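STU0660 (Streptococcus thermophilus, PDB 3ZTH) is a large Csn2-type Cas protein of CRISPR-mediated bacterial immunity that binds magnesium and probably binds DNA. Local coordinates at residues I17-Q22 with H224-Y229; D179-F184 with T216-Q221; W40-K45 with S73-I78; Q99-K104 with L185-H190; S81-L86 with D207-E212. All coordinates share one frame; numbering follows the deposited sequence.

Interaction 1: residues I17-Q22 with H224-Y229; sequences IGAITQ and HLVKKY
Ala19 and Ile20 meet Val226 where helix 212-228 packs on the mainly parallel sheet of a P-loop NTPase-like domain. The last turns of the helix lie beside the start of strand 20-24. Ala19 and Val226 point their CB atoms at each other, and these come within 3.8 Å. The CB bond of Ile20 runs alongside the helix and not at it, but the end of the side chain comes nearer. The isoleucine crosses the valine at about a right angle. Its CG1 lies beside the backbone N (chi1 -66°), and this brings the ethyl arm against both valine methyls. Val226 CG2 rests 4.0 Å from CD1 of Ile20. The same valine touches Phe234 on strand 232-237, so it packs against two neighbouring strands. The turn before strand 20-24 is closed by a nearly straight bond from Gly18 N to Thr21 OG1, 2.8 Å long. CG1 of Ile20 lies 3.9 Å from CG1 of Val226.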
# COMPACT_ATOMS: atom_id res chain seq x y z
N ILE A 17 18.65 -16.79 36.09
CA ILE A 17 18.38 -15.36 35.91
C ILE A 17 18.31 -14.53 37.20
O ILE A 17 17.66 -14.92 38.17
CB ILE A 17 17.04 -15.15 35.15
CG1 ILE A 17 17.00 -16.01 33.89
CG2 ILE A 17 16.85 -13.67 34.83
CD1 ILE A 17 18.11 -15.73 32.89
N GLY A 18 18.96 -13.37 37.19
CA GLY A 18 18.97 -12.48 38.35
C GLY A 18 18.96 -11.03 37.91
O GLY A 18 19.07 -10.75 36.71
N ALA A 19 18.82 -10.10 38.85
CA ALA A 19 18.79 -8.67 38.53
C ALA A 19 19.78 -8.41 37.39
O ALA A 19 19.42 -7.86 36.35
CB ALA A 19 19.16 -7.86 39.75
N ILE A 20 21.02 -8.82 37.60
CA ILE A 20 22.04 -8.66 36.58
C ILE A 20 22.56 -10.04 36.20
O ILE A 20 23.30 -10.68 36.95
CB ILE A 20 23.19 -7.74 37.06
CG1 ILE A 20 22.66 -6.32 37.26
CG2 ILE A 20 24.30 -7.70 36.01
CD1 ILE A 20 23.72 -5.32 37.65
N THR A 21 22.14 -10.50 35.03
CA THR A 21 22.53 -11.81 34.51
C THR A 21 23.60 -11.67 33.42
O THR A 21 23.50 -10.79 32.55
CB THR A 21 21.30 -12.52 33.89
OG1 THR A 21 20.27 -12.63 34.88
CG2 THR A 21 21.68 -13.92 33.40
N GLN A 22 24.61 -12.53 33.47
CA GLN A 22 25.69 -12.50 32.47
C GLN A 22 25.88 -13.87 31.82
O GLN A 22 26.08 -14.88 32.50
CB GLN A 22 27.00 -12.05 33.11
CG GLN A 22 26.94 -10.64 33.72
CD GLN A 22 28.22 -10.25 34.42
OE1 GLN A 22 29.18 -9.78 33.80
NE2 GLN A 22 28.26 -10.47 35.73
N HIS A 224 23.17 0.30 39.97
CA HIS A 224 22.39 1.29 40.70
C HIS A 224 20.91 1.10 40.39
O HIS A 224 20.08 1.04 41.30
CB HIS A 224 22.82 2.70 40.28
CG HIS A 224 21.96 3.78 40.85
ND1 HIS A 224 21.93 4.08 42.20
CD2 HIS A 224 21.09 4.64 40.26
CE1 HIS A 224 21.09 5.07 42.41
NE2 HIS A 224 20.57 5.43 41.25
N LEU A 225 20.59 0.99 39.11
CA LEU A 225 19.20 0.83 38.73
C LEU A 225 18.54 -0.45 39.24
O LEU A 225 17.39 -0.41 39.66
CB LEU A 225 19.05 0.94 37.21
CG LEU A 225 19.56 2.24 36.59
CD1 LEU A 225 19.28 2.24 35.09
CD2 LEU A 225 18.88 3.43 37.24
N VAL A 226 19.23 -1.59 39.21
CA VAL A 226 18.58 -2.81 39.69
C VAL A 226 18.37 -2.78 41.20
O VAL A 226 17.45 -3.41 41.72
CB VAL A 226 19.35 -4.09 39.34
CG1 VAL A 226 19.46 -4.22 37.84
CG2 VAL A 226 20.72 -4.09 40.01
N LYS A 227 19.23 -2.05 41.90
CA LYS A 227 19.10 -1.96 43.34
C LYS A 227 18.01 -0.95 43.68
O LYS A 227 17.52 -0.91 44.81
CB LYS A 227 20.42 -1.54 43.98
CG LYS A 227 21.51 -2.59 43.84
CD LYS A 227 22.83 -2.10 44.40
CE LYS A 227 23.94 -3.11 44.16
NZ LYS A 227 25.26 -2.59 44.63
N LYS A 228 17.61 -0.16 42.69
CA LYS A 228 16.59 0.86 42.89
C LYS A 228 15.23 0.40 42.41
O LYS A 228 14.20 0.78 42.98
CB LYS A 228 17.00 2.13 42.16
CG LYS A 228 15.96 3.22 42.16
CD LYS A 228 16.52 4.47 41.51
CE LYS A 228 15.50 5.60 41.50
NZ LYS A 228 16.03 6.78 40.76
N TYR A 229 15.21 -0.40 41.35
CA TYR A 229 13.97 -0.90 40.78
C TYR A 229 13.94 -2.42 40.80
O TYR A 229 14.48 -3.08 39.92
CB TYR A 229 13.82 -0.40 39.35
CG TYR A 229 13.77 1.10 39.23
CD1 TYR A 229 12.64 1.81 39.65
CD2 TYR A 229 14.84 1.81 38.70
CE1 TYR A 229 12.60 3.20 39.55
CE2 TYR A 229 14.81 3.20 38.60
CZ TYR A 229 13.68 3.89 39.03
OH TYR A 229 13.66 5.26 38.92

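Interaction 2: residues D179-F184 with T216-Q221; sequences DKLSLF and TIFYRQ
Gln221 reaches from helix 212-228 toward Ser182 on helix 177-192, with Leu181 and Phe218 packed beside them. The CB of Gln221 points toward the other helix. CG then stands anti to the carbonyl carbon (chi1 -78°), and the chain runs on extended, which carries the amide across to Ser182. CD stops 3.9 Å from Ser182 OG. Beyond it the amide divides. OE1 lies 3.6 Å from Ser182 CA, and it takes a hydrogen bond of 2.8 Å from a water. That water also donates to the backbone O of Ser182, so it bridges the two helices. NE2 gives Ser182 OG a weak bond of 3.5 Å. The stronger tie of this hydroxyl is to Ile178 O, one turn earlier in its own helix.

The apolar half is made by Leu181 and Phe218. The phenylalanine ring comes across on an anti first torsion (chi1 158°), and its CD1 lies 4.0 Å from both CB and CD1 of Leu181. The leucine methyl approaches the ring obliquely. Leu185 also touches the ring of Phe218. Cys137 of the second subunit packs on Ser182. The arrangement is a helix-helix interface with a buried apolar part and a water-bridged polar margin. It joins two neighbouring helices packed beside the mainly parallel sheet of a P-loop NTPase-like fold.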
# COMPACT_ATOMS: atom_id res chain seq x y z
N ASP A 179 28.34 7.86 26.47
CA ASP A 179 27.24 8.82 26.66
C ASP A 179 25.94 8.26 26.09
O ASP A 179 24.87 8.50 26.65
CB ASP A 179 27.52 10.16 25.98
CG ASP A 179 28.60 10.96 26.68
OD1 ASP A 179 28.56 11.07 27.93
OD2 ASP A 179 29.49 11.49 25.98
N LYS A 180 26.05 7.53 24.98
CA LYS A 180 24.87 6.93 24.36
C LYS A 180 24.16 6.03 25.38
O LYS A 180 22.94 6.10 25.56
CB LYS A 180 25.27 6.08 23.15
CG LYS A 180 25.52 6.86 21.87
CD LYS A 180 25.61 5.89 20.70
CE LYS A 180 27.02 5.75 20.13
NZ LYS A 180 27.35 6.83 19.17
N LEU A 181 24.95 5.21 26.05
CA LEU A 181 24.42 4.29 27.04
C LEU A 181 23.87 5.05 28.25
O LEU A 181 22.77 4.75 28.74
CB LEU A 181 25.52 3.31 27.48
CG LEU A 181 26.05 2.38 26.37
CD1 LEU A 181 27.32 1.70 26.84
CD2 LEU A 181 24.99 1.35 25.99
N SER A 182 24.62 6.05 28.71
CA SER A 182 24.19 6.85 29.85
C SER A 182 22.86 7.55 29.61
O SER A 182 21.96 7.50 30.46
CB SER A 182 25.27 7.87 30.19
OG SER A 182 26.46 7.21 30.54
N LEU A 183 22.73 8.19 28.46
CA LEU A 183 21.48 8.88 28.13
C LEU A 183 20.34 7.86 28.12
O LEU A 183 19.26 8.12 28.66
CB LEU A 183 21.59 9.56 26.77
CG LEU A 183 22.47 10.82 26.78
CD1 LEU A 183 22.69 11.30 25.35
CD2 LEU A 183 21.80 11.90 27.63
N PHE A 184 20.59 6.70 27.53
CA PHE A 184 19.57 5.65 27.47
C PHE A 184 19.18 5.20 28.87
O PHE A 184 18.00 5.06 29.18
CB PHE A 184 20.09 4.45 26.69
CG PHE A 184 19.23 3.22 26.82
CD1 PHE A 184 18.03 3.12 26.12
CD2 PHE A 184 19.61 2.18 27.65
CE1 PHE A 184 17.22 1.98 26.25
CE2 PHE A 184 18.81 1.04 27.79
CZ PHE A 184 17.61 0.95 27.08
N THR A 216 32.98 -0.10 32.93
CA THR A 216 32.88 -0.10 34.38
C THR A 216 31.89 1.01 34.82
O THR A 216 31.10 0.83 35.75
CB THR A 216 34.28 0.14 34.99
OG1 THR A 216 35.13 -0.96 34.63
CG2 THR A 216 34.23 0.29 36.50
N ILE A 217 31.95 2.16 34.16
CA ILE A 217 31.05 3.26 34.47
C ILE A 217 29.61 2.84 34.16
O ILE A 217 28.69 3.05 34.96
CB ILE A 217 31.42 4.52 33.64
CG1 ILE A 217 32.75 5.08 34.14
CG2 ILE A 217 30.31 5.56 33.74
CD1 ILE A 217 33.26 6.28 33.34
N PHE A 218 29.42 2.23 32.99
CA PHE A 218 28.12 1.74 32.55
C PHE A 218 27.57 0.68 33.50
O PHE A 218 26.39 0.67 33.84
CB PHE A 218 28.25 1.16 31.14
CG PHE A 218 27.17 0.18 30.78
CD1 PHE A 218 25.91 0.62 30.39
CD2 PHE A 218 27.42 -1.19 30.86
CE1 PHE A 218 24.91 -0.30 30.08
CE2 PHE A 218 26.42 -2.11 30.56
CZ PHE A 218 25.16 -1.67 30.17
N TYR A 219 28.45 -0.23 33.93
CA TYR A 219 28.05 -1.32 34.82
C TYR A 219 27.62 -0.83 36.20
O TYR A 219 26.70 -1.39 36.80
CB TYR A 219 29.19 -2.34 34.95
CG TYR A 219 28.92 -3.47 35.92
CD1 TYR A 219 28.00 -4.47 35.61
CD2 TYR A 219 29.57 -3.53 37.14
CE1 TYR A 219 27.74 -5.51 36.50
CE2 TYR A 219 29.33 -4.56 38.03
CZ TYR A 219 28.41 -5.55 37.71
OH TYR A 219 28.18 -6.57 38.61
N ARG A 220 28.28 0.21 36.71
CA ARG A 220 27.90 0.76 38.01
C ARG A 220 26.49 1.33 37.88
O ARG A 220 25.65 1.18 38.77
CB ARG A 220 28.85 1.86 38.46
CG ARG A 220 30.22 1.35 38.86
CD ARG A 220 31.14 2.51 39.23
NE ARG A 220 32.52 2.05 39.42
CZ ARG A 220 32.90 1.18 40.35
NH1 ARG A 220 32.00 0.67 41.19
NH2 ARG A 220 34.17 0.81 40.42
N GLN A 221 26.22 1.98 36.76
CA GLN A 221 24.91 2.56 36.51
C GLN A 221 23.83 1.49 36.52
O GLN A 221 22.81 1.65 37.19
CB GLN A 221 24.90 3.31 35.18
CG GLN A 221 25.55 4.68 35.27
CD GLN A 221 25.76 5.34 33.92
OE1 GLN A 221 24.92 5.25 33.02
NE2 GLN A 221 26.90 6.01 33.77
O HOH W 1 22.70 6.86 33.38

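Interaction 3: residues W40-K45 with S73-I78; sequences WYFGGK and SSYHYI
The backbone of helix 28-43 nears its end beside Phe42 and comes closest to the edge strand at Tyr77, with CA atoms 5.9 Å apart. Phe42 meets two tyrosines. Its ring offers one face to the edge of Tyr75, a T-shaped pair with planes at 87° and centroids 5.2 Å apart. The nearest ring atoms are CE1 of Phe42 and CD2 of Tyr75, at 3.6 Å. The opposite face of the phenylalanine ring is covered by CD2 of Tyr41, so the ring lies between two tyrosines. Tyr77 packs nearer the backbone of Phe42. Its CG is anti to its backbone N (chi1 -174°), which brings CD1 of Tyr77 3.5 Å from CB of Phe42 and CD2 3.8 Å from CA of Gly43. Its OH hydrogen-bonds to the carboxylate of Asp79. The side chains of Phe42, Tyr75 and Tyr77 also touch Leu200 of strand 199-204. The end of helix 28-43 lies over strand 76-80, outermost in this chain's sheet, and its neighbour 199-204.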
# COMPACT_ATOMS: atom_id res chain seq x y z
N TRP A 40 13.08 -13.32 20.35
CA TRP A 40 11.87 -13.67 19.61
C TRP A 40 10.73 -13.93 20.58
O TRP A 40 9.63 -13.43 20.40
CB TRP A 40 12.11 -14.91 18.75
CG TRP A 40 12.70 -14.61 17.40
CD1 TRP A 40 13.25 -13.42 16.98
CD2 TRP A 40 12.79 -15.51 16.29
NE1 TRP A 40 13.67 -13.54 15.68
CE2 TRP A 40 13.41 -14.80 15.23
CE3 TRP A 40 12.41 -16.85 16.09
CZ2 TRP A 40 13.65 -15.39 13.98
CZ3 TRP A 40 12.66 -17.43 14.84
CH2 TRP A 40 13.27 -16.70 13.81
N TYR A 41 11.02 -14.71 21.61
CA TYR A 41 10.04 -15.06 22.61
C TYR A 41 9.46 -13.84 23.31
O TYR A 41 8.24 -13.65 23.34
CB TYR A 41 10.69 -15.96 23.66
CG TYR A 41 9.71 -16.75 24.50
CD1 TYR A 41 9.01 -17.83 23.97
CD2 TYR A 41 9.52 -16.44 25.85
CE1 TYR A 41 8.16 -18.60 24.75
CE2 TYR A 41 8.67 -17.20 26.65
CZ TYR A 41 8.00 -18.28 26.09
OH TYR A 41 7.18 -19.08 26.87
N PHE A 42 10.33 -13.02 23.88
CA PHE A 42 9.90 -11.83 24.60
C PHE A 42 9.73 -10.59 23.74
O PHE A 42 9.13 -9.61 24.18
CB PHE A 42 10.87 -11.52 25.74
CG PHE A 42 10.92 -12.59 26.81
CD1 PHE A 42 9.76 -12.95 27.50
CD2 PHE A 42 12.11 -13.23 27.12
CE1 PHE A 42 9.80 -13.92 28.49
CE2 PHE A 42 12.16 -14.21 28.11
CZ PHE A 42 11.00 -14.55 28.80
N GLY A 43 10.25 -10.64 22.52
CA GLY A 43 10.16 -9.50 21.62
C GLY A 43 8.90 -9.39 20.78
O GLY A 43 8.74 -8.41 20.05
N GLY A 44 8.02 -10.37 20.86
CA GLY A 44 6.79 -10.31 20.09
C GLY A 44 6.88 -10.81 18.66
O GLY A 44 6.07 -10.44 17.80
N LYS A 45 7.86 -11.66 18.40
CA LYS A 45 8.03 -12.21 17.07
C LYS A 45 6.80 -12.98 16.59
O LYS A 45 6.24 -13.80 17.31
CB LYS A 45 9.24 -13.15 17.07
CG LYS A 45 9.46 -13.92 15.79
CD LYS A 45 9.98 -13.02 14.68
CE LYS A 45 10.39 -13.85 13.47
NZ LYS A 45 11.07 -13.02 12.43
N SER A 73 4.46 -12.34 27.40
CA SER A 73 4.04 -11.00 27.78
C SER A 73 4.57 -10.63 29.16
O SER A 73 4.42 -9.51 29.62
CB SER A 73 2.51 -10.93 27.79
OG SER A 73 1.99 -11.82 28.77
N SER A 74 5.20 -11.60 29.81
CA SER A 74 5.73 -11.41 31.16
C SER A 74 6.63 -10.18 31.38
O SER A 74 6.70 -9.67 32.49
CB SER A 74 6.47 -12.67 31.59
OG SER A 74 6.88 -12.58 32.94
N TYR A 75 7.32 -9.71 30.34
CA TYR A 75 8.21 -8.56 30.50
C TYR A 75 8.04 -7.50 29.42
O TYR A 75 7.55 -7.78 28.34
CB TYR A 75 9.69 -8.98 30.41
CG TYR A 75 10.17 -10.01 31.40
CD1 TYR A 75 10.59 -9.64 32.68
CD2 TYR A 75 10.26 -11.35 31.03
CE1 TYR A 75 11.08 -10.59 33.56
CE2 TYR A 75 10.76 -12.30 31.92
CZ TYR A 75 11.17 -11.91 33.18
OH TYR A 75 11.65 -12.86 34.05
N HIS A 76 8.47 -6.28 29.74
CA HIS A 76 8.50 -5.19 28.78
C HIS A 76 9.94 -5.38 28.30
O HIS A 76 10.89 -4.90 28.93
CB HIS A 76 8.35 -3.83 29.46
CG HIS A 76 6.93 -3.44 29.70
ND1 HIS A 76 6.26 -3.77 30.86
CD2 HIS A 76 6.03 -2.80 28.92
CE1 HIS A 76 5.01 -3.34 30.78
NE2 HIS A 76 4.85 -2.75 29.61
N TYR A 77 10.09 -6.12 27.21
CA TYR A 77 11.38 -6.46 26.64
C TYR A 77 12.05 -5.42 25.75
O TYR A 77 11.44 -4.89 24.82
CB TYR A 77 11.22 -7.75 25.83
CG TYR A 77 12.50 -8.33 25.30
CD1 TYR A 77 13.34 -9.08 26.12
CD2 TYR A 77 12.87 -8.15 23.97
CE1 TYR A 77 14.52 -9.63 25.64
CE2 TYR A 77 14.05 -8.69 23.47
CZ TYR A 77 14.87 -9.43 24.31
OH TYR A 77 16.05 -9.97 23.83
N ILE A 78 13.32 -5.12 26.02
CA ILE A 78 14.05 -4.18 25.19
C ILE A 78 15.37 -4.81 24.77
O ILE A 78 16.23 -5.08 25.61
CB ILE A 78 14.39 -2.88 25.90
CG1 ILE A 78 13.12 -2.09 26.20
CG2 ILE A 78 15.34 -2.07 25.02
CD1 ILE A 78 13.39 -0.71 26.81

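Interaction 4: residues Q99-K104 with L185-H190; sequences QGYLRK and LEMLDH
The hydroxyl OH of Tyr101 receives a weak hydrogen bond from ND1 of His190. It is long at 3.5 Å but almost straight, with an N-H...O angle of 177°. The oxygen lies at the edge of the imidazole, near its plane. The two side chains run alongside each other in the same direction, with ring planes at 44°, an oblique pair. The base of the histidine also touches the ring: its CB lies 3.5 Å from CE1 of Tyr101.

The other margin of the phenol ring meets selenomethionine Met187. Its CG packs 3.9 Å from CD2 of Tyr101. The chain is extended to the selenium (chi2 165°), which puts SE 5.0 Å from the ring centroid in an oblique Met-aromatic contact. The tyrosine ring thus fits between two residues one turn apart on the facing helix. Leu135 of the second subunit packs on both Met187 and His190. Helix 97-106 here lies against helix 177-192. The latter also packs on helix 212-228 through Leu185 and Asp189, so it stands between helices 97-106 and 212-228.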
# COMPACT_ATOMS: atom_id res chain seq x y z
N GLN A 99 8.49 6.57 23.78
CA GLN A 99 7.05 6.71 23.71
C GLN A 99 6.48 6.73 25.12
O GLN A 99 5.74 7.64 25.49
CB GLN A 99 6.44 5.56 22.92
CG GLN A 99 4.96 5.74 22.66
CD GLN A 99 4.34 4.52 22.01
OE1 GLN A 99 3.25 4.60 21.43
NE2 GLN A 99 5.01 3.38 22.12
N GLY A 100 6.83 5.72 25.91
CA GLY A 100 6.33 5.64 27.26
C GLY A 100 6.82 6.77 28.15
O GLY A 100 6.10 7.22 29.05
N TYR A 101 8.04 7.23 27.91
CA TYR A 101 8.63 8.31 28.70
C TYR A 101 8.05 9.68 28.35
O TYR A 101 7.62 10.42 29.23
CB TYR A 101 10.14 8.32 28.49
CG TYR A 101 10.85 9.52 29.07
CD1 TYR A 101 10.87 9.75 30.44
CD2 TYR A 101 11.53 10.41 28.24
CE1 TYR A 101 11.55 10.84 30.98
CE2 TYR A 101 12.21 11.50 28.77
CZ TYR A 101 12.22 11.71 30.13
OH TYR A 101 12.89 12.80 30.64
N LEU A 102 8.05 10.02 27.06
CA LEU A 102 7.54 11.31 26.64
C LEU A 102 6.04 11.45 26.91
O LEU A 102 5.55 12.55 27.09
CB LEU A 102 7.82 11.53 25.16
CG LEU A 102 9.30 11.67 24.80
CD1 LEU A 102 9.43 11.84 23.30
CD2 LEU A 102 9.90 12.86 25.52
N ARG A 103 5.32 10.33 26.95
CA ARG A 103 3.88 10.41 27.22
C ARG A 103 3.62 10.83 28.66
O ARG A 103 2.60 11.45 28.95
CB ARG A 103 3.19 9.08 26.93
CG ARG A 103 2.84 8.89 25.47
CD ARG A 103 2.21 7.54 25.21
NE ARG A 103 1.79 7.41 23.82
CZ ARG A 103 1.30 6.29 23.30
NH1 ARG A 103 1.18 5.20 24.05
NH2 ARG A 103 0.93 6.26 22.02
N LYS A 104 4.55 10.50 29.56
CA LYS A 104 4.41 10.86 30.97
C LYS A 104 4.73 12.34 31.15
O LYS A 104 4.10 13.03 31.95
CB LYS A 104 5.37 10.03 31.82
CG LYS A 104 5.21 8.51 31.69
CD LYS A 104 4.10 7.94 32.57
CE LYS A 104 4.12 6.42 32.53
NZ LYS A 104 3.19 5.79 33.50
N LEU A 185 20.18 4.95 29.72
CA LEU A 185 19.90 4.51 31.08
C LEU A 185 19.15 5.57 31.87
O LEU A 185 18.27 5.25 32.67
CB LEU A 185 21.21 4.13 31.79
CG LEU A 185 21.85 2.85 31.24
CD1 LEU A 185 23.14 2.57 31.98
CD2 LEU A 185 20.87 1.68 31.39
N GLU A 186 19.49 6.83 31.64
CA GLU A 186 18.82 7.94 32.32
C GLU A 186 17.35 7.98 31.95
O GLU A 186 16.49 8.20 32.81
CB GLU A 186 19.45 9.26 31.92
CG GLU A 186 20.56 9.72 32.81
CD GLU A 186 20.62 11.22 32.83
OE1 GLU A 186 19.64 11.84 33.31
OE2 GLU A 186 21.63 11.79 32.36
N MSE A 187 17.06 7.80 30.66
CA MSE A 187 15.68 7.80 30.20
C MSE A 187 14.95 6.63 30.84
O MSE A 187 13.80 6.77 31.28
CB MSE A 187 15.61 7.68 28.69
CG MSE A 187 14.18 7.53 28.19
SE MSE A 187 13.98 7.84 26.30
CE MSE A 187 14.47 6.09 25.65
N LEU A 188 15.62 5.49 30.90
CA LEU A 188 15.04 4.30 31.49
C LEU A 188 14.77 4.56 32.97
O LEU A 188 13.75 4.12 33.51
CB LEU A 188 16.00 3.11 31.34
CG LEU A 188 15.59 1.80 32.00
CD1 LEU A 188 14.34 1.23 31.34
CD2 LEU A 188 16.73 0.81 31.91
N ASP A 189 15.67 5.30 33.62
CA ASP A 189 15.51 5.61 35.04
C ASP A 189 14.21 6.37 35.29
O ASP A 189 13.35 5.94 36.05
CB ASP A 189 16.69 6.46 35.53
CG ASP A 189 16.77 6.57 37.05
OD1 ASP A 189 15.75 6.31 37.73
OD2 ASP A 189 17.84 6.92 37.58
N HIS A 190 14.06 7.51 34.61
CA HIS A 190 12.89 8.36 34.74
C HIS A 190 11.61 7.61 34.42
O HIS A 190 10.57 7.90 35.01
CB HIS A 190 13.03 9.60 33.85
CG HIS A 190 14.22 10.44 34.17
ND1 HIS A 190 14.57 11.55 33.43
CD2 HIS A 190 15.17 10.32 35.13
CE1 HIS A 190 15.68 12.08 33.92
NE2 HIS A 190 16.06 11.35 34.95

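Interaction 5: residues S81-L86 with D207-E212; sequences SSFKDL and DGFISE
Two short elements that follow neighbouring parallel strands meet here: the start of helix 83-89, after strand 76-80, and the loop after strand 199-204. The contact is carried by Phe83 and Phe209. Their side chains slide past each other in opposite directions. The ring planes stand at 42° with centroids 5.5 Å apart, an oblique pair. CE2 of Phe83 rests against the base of Phe209, 3.4 Å from CD2 and 3.5 Å from CB of Phe209. Phe83 begins its helix, and Ser82 is the N-cap. Ser82 OG accepts from Asp85 N at 3.2 Å, while Asp85 OD2 takes the backbone N-H of Ser81 through its anti lone pair. Lys180 makes a cation-pi contact with Phe83. Tyr32 of the third subunit meets both phenylalanine rings. The arrangement is an aromatic cluster at a subunit interface, on a helix start and a loop after parallel strands. The loop leads into helix 212-228, whose Glu212 binds magnesium in a structure of this protein, though not in this chain.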
# COMPACT_ATOMS: atom_id res chain seq x y z
N SER A 81 21.25 -4.69 20.76
CA SER A 81 22.36 -5.43 20.17
C SER A 81 23.20 -4.54 19.28
O SER A 81 24.12 -5.01 18.62
CB SER A 81 21.83 -6.63 19.38
OG SER A 81 21.32 -7.62 20.26
N SER A 82 22.88 -3.25 19.28
CA SER A 82 23.63 -2.27 18.50
C SER A 82 23.25 -0.88 18.98
O SER A 82 22.20 -0.70 19.60
CB SER A 82 23.28 -2.37 17.01
OG SER A 82 22.02 -1.79 16.76
N PHE A 83 24.09 0.11 18.69
CA PHE A 83 23.75 1.46 19.09
C PHE A 83 22.53 1.96 18.31
O PHE A 83 21.83 2.89 18.75
CB PHE A 83 24.94 2.40 18.90
CG PHE A 83 25.97 2.28 19.99
CD1 PHE A 83 25.59 2.38 21.33
CD2 PHE A 83 27.30 2.07 19.68
CE1 PHE A 83 26.54 2.27 22.35
CE2 PHE A 83 28.26 1.96 20.70
CZ PHE A 83 27.87 2.06 22.03
N LYS A 84 22.26 1.35 17.17
CA LYS A 84 21.11 1.76 16.38
C LYS A 84 19.84 1.42 17.15
O LYS A 84 18.86 2.17 17.11
CB LYS A 84 21.09 1.07 15.02
CG LYS A 84 19.89 1.45 14.16
CD LYS A 84 19.77 0.57 12.93
CE LYS A 84 18.47 0.86 12.17
NZ LYS A 84 18.28 -0.07 11.01
N ASP A 85 19.84 0.28 17.85
CA ASP A 85 18.67 -0.11 18.63
C ASP A 85 18.46 0.90 19.75
O ASP A 85 17.33 1.21 20.13
CB ASP A 85 18.85 -1.50 19.24
CG ASP A 85 18.93 -2.59 18.21
OD1 ASP A 85 18.31 -2.42 17.14
OD2 ASP A 85 19.59 -3.61 18.47
N LEU A 86 19.57 1.40 20.28
CA LEU A 86 19.52 2.37 21.35
C LEU A 86 18.89 3.68 20.85
O LEU A 86 17.99 4.23 21.50
CB LEU A 86 20.92 2.59 21.90
CG LEU A 86 20.98 3.27 23.27
CD1 LEU A 86 22.22 2.80 24.02
CD2 LEU A 86 20.97 4.79 23.09
N ASP A 207 30.38 -4.42 24.38
CA ASP A 207 31.74 -4.50 24.92
C ASP A 207 32.80 -4.06 23.92
O ASP A 207 33.77 -3.41 24.29
CB ASP A 207 32.08 -5.93 25.33
CG ASP A 207 31.31 -6.39 26.52
OD1 ASP A 207 30.74 -5.52 27.22
OD2 ASP A 207 31.28 -7.61 26.77
N GLY A 208 32.61 -4.43 22.66
CA GLY A 208 33.60 -4.07 21.66
C GLY A 208 33.65 -2.61 21.31
O GLY A 208 34.65 -2.15 20.77
N PHE A 209 32.59 -1.87 21.63
CA PHE A 209 32.53 -0.45 21.28
C PHE A 209 33.01 0.54 22.33
O PHE A 209 33.09 1.73 22.06
CB PHE A 209 31.11 -0.10 20.84
CG PHE A 209 30.52 -1.07 19.85
CD1 PHE A 209 31.34 -1.79 18.98
CD2 PHE A 209 29.13 -1.24 19.77
CE1 PHE A 209 30.79 -2.67 18.04
CE2 PHE A 209 28.57 -2.12 18.84
CZ PHE A 209 29.40 -2.83 17.97
N ILE A 210 33.33 0.06 23.53
CA ILE A 210 33.82 0.96 24.56
C ILE A 210 34.95 0.31 25.34
O ILE A 210 35.04 -0.91 25.39
CB ILE A 210 32.72 1.39 25.55
CG1 ILE A 210 32.13 0.18 26.27
CG2 ILE A 210 31.61 2.11 24.80
CD1 ILE A 210 31.07 0.56 27.27
N SER A 211 35.81 1.14 25.92
CA SER A 211 36.95 0.65 26.69
C SER A 211 36.51 -0.08 27.95
O SER A 211 35.34 -0.02 28.34
CB SER A 211 37.85 1.82 27.09
OG SER A 211 37.22 2.64 28.06
N GLU A 212 37.44 -0.75 28.60
CA GLU A 212 37.13 -1.46 29.83
C GLU A 212 36.76 -0.44 30.91
O GLU A 212 35.91 -0.70 31.75
CB GLU A 212 38.32 -2.32 30.27
CG GLU A 212 38.37 -3.69 29.60
CD GLU A 212 39.70 -4.41 29.79
OE1 GLU A 212 40.24 -4.40 30.92
OE2 GLU A 212 40.20 -4.99 28.80

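All five contacts lie in or beside the P-loop NTPase-like part of the chain, with centres 11 to 23 Å apart. Interaction 1 closes the longest loop, and the other four are nested within it. Interaction 3 closes first along the chain. Interaction 4 is nested inside interaction 5, and interaction 2 crosses both. Helix 212-228 serves interactions 1 and 2, and helix 177-192 serves interactions 2 and 4. Interactions 1 and 4 are tied by Asp189, which meets Lys228 and Tyr229. Interactions 1 and 3 reach the same sheet. Interactions 2 and 5 touch through Leu181 and Leu86. The second subunit touches interactions 2 and 4, and the third touches 3 and 5, so four of the five contacts lie beside subunit interfaces.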